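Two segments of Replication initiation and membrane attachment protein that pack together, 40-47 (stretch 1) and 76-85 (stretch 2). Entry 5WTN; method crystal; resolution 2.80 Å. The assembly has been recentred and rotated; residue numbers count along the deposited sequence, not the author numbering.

Stretch 1 40-47: CRALALYM
Stretch 2, residues 76-85: DIYSERLKLE

Leu45 lies at the apolar centre of this contact, on a helix that crosses another almost at a right angle. Its CA-to-CB bond points toward the second helix, and with chi1 at 175° (t) and chi2 at 57° (p) its branched end settles against that helix's backbone: Leu45 CD2 lies 3.5 Å from Ile77 O and 3.4 Å from Arg81 N. Those two atoms are already joined by the helical hydrogen bond from Arg81 N to Ile77 O (2.8 Å), so an apolar methyl can rest there without depriving either of a polar partner. Leu45 CD1 also approaches Ile77 CG2 at 4.3 Å, the isoleucine having chi1 m and chi2 t.

Leu84, two turns after Ile77, extends this apolar surface. Its CA-to-CB bond points toward the first helix, with chi1 m and chi2 t. Leu84 CD1 lies 4.3 Å from Leu45 CG and 3.7 Å from Tyr46 CB, while Leu84 CD2 is 4.1 Å from Ala42 CB. The CA-to-CB bond of Tyr46 (chi1 t, chi2 87°) points sideways, and the residue presents the edge of its ring to Leu84 CD1; its hydroxyl is hydrogen-bonded elsewhere in the structure.

Both backbones are helical throughout, 40-47 and 76-85, with phi near -60° and psi near -40° and successive i to i+4 hydrogen bonds, such as Leu45 N to Arg41 O (3.2 Å) and Leu84 N to Glu80 O (3.0 Å). The N-to-C directions make an angle of 85° (signed crossing angle -85°), and the axes approach to 8.9 Å. The register is set by Ala42 CA and Glu80 CA, 4.9 Å apart, and by Leu45 CA and Ile77 CA, 7.1 Å apart. At the closer of these pairs the small alanine side chain suits the limited space: Ala42 CB is 3.2 Å from Glu80 OE2. In all, 454 Å² is buried between the stretches.

Glu80 carries the contact to its polar edge. Chi1 and chi2 are both m, with chi3 at 130°, and the carboxylate forms a salt bridge with Arg41, Arg41 NH1 to Glu80 OE1, 2.6 Å long. The CA-to-CB bond of Arg41 points toward the second helix, with chi1 m, chi2 t, chi3 -125° and chi4 102°, so that OE1 meets the guanidinium at its edge, near its plane, where opposite charges pair well. Within the second helix, Lys83 extends nearly straight (chi1 m, the rest t) and places Lys83 NZ 3.7 Å from Glu80 OE1, a long salt bridge that adds positive charge beside the same oxygen.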

# COMPACT_ATOMS: atom_id res chain seq x y z
N CYS A 40 15.64 16.71 0.88
CA CYS A 40 14.20 16.70 1.13
C CYS A 40 13.33 17.31 0.03
O CYS A 40 12.22 16.83 -0.21
CB CYS A 40 13.90 17.35 2.48
SG CYS A 40 14.22 19.15 2.63
N ARG A 41 13.80 18.37 -0.62
CA ARG A 41 12.93 19.04 -1.59
C ARG A 41 12.73 18.15 -2.78
O ARG A 41 11.62 18.03 -3.27
CB ARG A 41 13.46 20.41 -2.03
CG ARG A 41 13.82 21.34 -0.90
CD ARG A 41 14.31 22.67 -1.44
NE ARG A 41 15.63 23.04 -0.94
CZ ARG A 41 16.76 22.92 -1.62
NH1 ARG A 41 16.74 22.44 -2.86
NH2 ARG A 41 17.91 23.28 -1.08
N ALA A 42 13.79 17.50 -3.24
CA ALA A 42 13.68 16.58 -4.36
C ALA A 42 12.70 15.45 -4.04
O ALA A 42 11.95 15.00 -4.92
CB ALA A 42 15.01 16.02 -4.71
N LEU A 43 12.69 15.00 -2.79
CA LEU A 43 11.76 13.96 -2.38
C LEU A 43 10.32 14.41 -2.59
O LEU A 43 9.49 13.63 -3.12
CB LEU A 43 11.98 13.54 -0.92
CG LEU A 43 11.06 12.42 -0.41
CD1 LEU A 43 11.49 11.06 -0.92
CD2 LEU A 43 10.94 12.40 1.10
N ALA A 44 10.01 15.65 -2.21
CA ALA A 44 8.64 16.12 -2.37
C ALA A 44 8.24 16.22 -3.84
O ALA A 44 7.12 15.86 -4.19
CB ALA A 44 8.43 17.41 -1.68
N LEU A 45 9.14 16.70 -4.69
CA LEU A 45 8.82 16.76 -6.10
C LEU A 45 8.49 15.36 -6.65
O LEU A 45 7.63 15.21 -7.52
CB LEU A 45 9.98 17.37 -6.88
CG LEU A 45 9.86 17.41 -8.41
CD1 LEU A 45 8.63 18.15 -8.87
CD2 LEU A 45 11.08 18.06 -8.99
N TYR A 46 9.19 14.35 -6.14
CA TYR A 46 8.99 13.00 -6.64
C TYR A 46 7.63 12.51 -6.16
O TYR A 46 6.88 11.88 -6.91
CB TYR A 46 10.12 12.10 -6.15
CG TYR A 46 10.06 10.69 -6.69
CD1 TYR A 46 10.64 10.37 -7.90
CD2 TYR A 46 9.40 9.68 -6.00
CE1 TYR A 46 10.58 9.09 -8.42
CE2 TYR A 46 9.33 8.37 -6.52
CZ TYR A 46 9.94 8.08 -7.72
OH TYR A 46 9.89 6.81 -8.26
N MET A 47 7.30 12.84 -4.91
CA MET A 47 6.00 12.51 -4.35
C MET A 47 4.90 13.20 -5.16
O MET A 47 3.92 12.56 -5.56
CB MET A 47 5.92 12.93 -2.89
CG MET A 47 6.86 12.17 -1.97
SD MET A 47 6.46 10.41 -1.86
CE MET A 47 7.41 9.76 -3.24
N ASP A 76 13.40 26.35 -8.15
CA ASP A 76 13.52 25.23 -7.25
C ASP A 76 13.02 23.94 -7.88
O ASP A 76 13.76 22.94 -7.96
CB ASP A 76 12.79 25.55 -5.98
CG ASP A 76 13.35 26.78 -5.31
OD1 ASP A 76 12.84 27.89 -5.60
OD2 ASP A 76 14.32 26.63 -4.53
N ILE A 77 11.78 23.94 -8.37
CA ILE A 77 11.28 22.76 -9.06
C ILE A 77 12.30 22.26 -10.07
O ILE A 77 12.53 21.06 -10.16
CB ILE A 77 9.99 23.02 -9.83
CG1 ILE A 77 8.82 23.18 -8.89
CG2 ILE A 77 9.69 21.88 -10.77
CD1 ILE A 77 7.58 23.62 -9.63
N TYR A 78 12.92 23.18 -10.81
CA TYR A 78 13.80 22.79 -11.91
C TYR A 78 15.07 22.17 -11.35
O TYR A 78 15.58 21.20 -11.87
CB TYR A 78 14.16 23.99 -12.78
CG TYR A 78 15.17 23.68 -13.85
CD1 TYR A 78 14.77 23.13 -15.06
CD2 TYR A 78 16.52 23.96 -13.68
CE1 TYR A 78 15.69 22.84 -16.05
CE2 TYR A 78 17.44 23.67 -14.66
CZ TYR A 78 17.01 23.12 -15.85
OH TYR A 78 17.90 22.83 -16.85
N SER A 79 15.58 22.77 -10.30
CA SER A 79 16.83 22.33 -9.76
C SER A 79 16.66 20.90 -9.31
O SER A 79 17.46 20.02 -9.63
CB SER A 79 17.20 23.21 -8.59
OG SER A 79 18.59 23.22 -8.46
N GLU A 80 15.57 20.68 -8.57
CA GLU A 80 15.30 19.37 -8.02
C GLU A 80 14.94 18.35 -9.12
O GLU A 80 15.40 17.19 -9.08
CB GLU A 80 14.22 19.50 -6.94
CG GLU A 80 14.61 20.49 -5.84
CD GLU A 80 15.98 20.18 -5.24
OE1 GLU A 80 16.85 21.07 -5.12
OE2 GLU A 80 16.20 19.01 -4.87
N ARG A 81 14.18 18.78 -10.12
CA ARG A 81 13.90 17.92 -11.25
C ARG A 81 15.17 17.26 -11.81
O ARG A 81 15.16 16.11 -12.23
CB ARG A 81 13.23 18.70 -12.37
CG ARG A 81 12.55 17.78 -13.35
CD ARG A 81 12.24 18.41 -14.67
NE ARG A 81 13.35 18.30 -15.60
CZ ARG A 81 13.48 19.07 -16.67
NH1 ARG A 81 12.55 19.99 -16.91
NH2 ARG A 81 14.53 18.93 -17.48
N LEU A 82 16.26 18.00 -11.80
CA LEU A 82 17.49 17.54 -12.39
C LEU A 82 18.21 16.55 -11.47
O LEU A 82 18.88 15.63 -11.93
CB LEU A 82 18.38 18.75 -12.73
CG LEU A 82 18.47 19.27 -14.16
CD1 LEU A 82 17.10 19.48 -14.77
CD2 LEU A 82 19.26 20.55 -14.14
N LYS A 83 18.07 16.74 -10.17
CA LYS A 83 18.60 15.77 -9.23
C LYS A 83 17.90 14.44 -9.41
O LYS A 83 18.54 13.41 -9.42
CB LYS A 83 18.44 16.25 -7.80
CG LYS A 83 19.27 17.46 -7.53
CD LYS A 83 19.27 17.76 -6.06
CE LYS A 83 19.93 19.09 -5.79
NZ LYS A 83 20.01 19.27 -4.33
N LEU A 84 16.58 14.48 -9.58
CA LEU A 84 15.83 13.26 -9.83
C LEU A 84 16.29 12.61 -11.12
O LEU A 84 16.37 11.40 -11.18
CB LEU A 84 14.32 13.50 -9.84
CG LEU A 84 13.71 13.92 -8.51
CD1 LEU A 84 12.23 13.85 -8.58
CD2 LEU A 84 14.21 13.07 -7.38
N GLU A 85 16.63 13.41 -12.12
CA GLU A 85 17.08 12.87 -13.40
C GLU A 85 18.42 12.13 -13.30
O GLU A 85 18.53 10.98 -13.71
CB GLU A 85 17.19 13.99 -14.44
CG GLU A 85 15.85 14.46 -14.99
CD GLU A 85 16.00 15.47 -16.12
OE1 GLU A 85 17.04 15.43 -16.81
OE2 GLU A 85 15.08 16.29 -16.31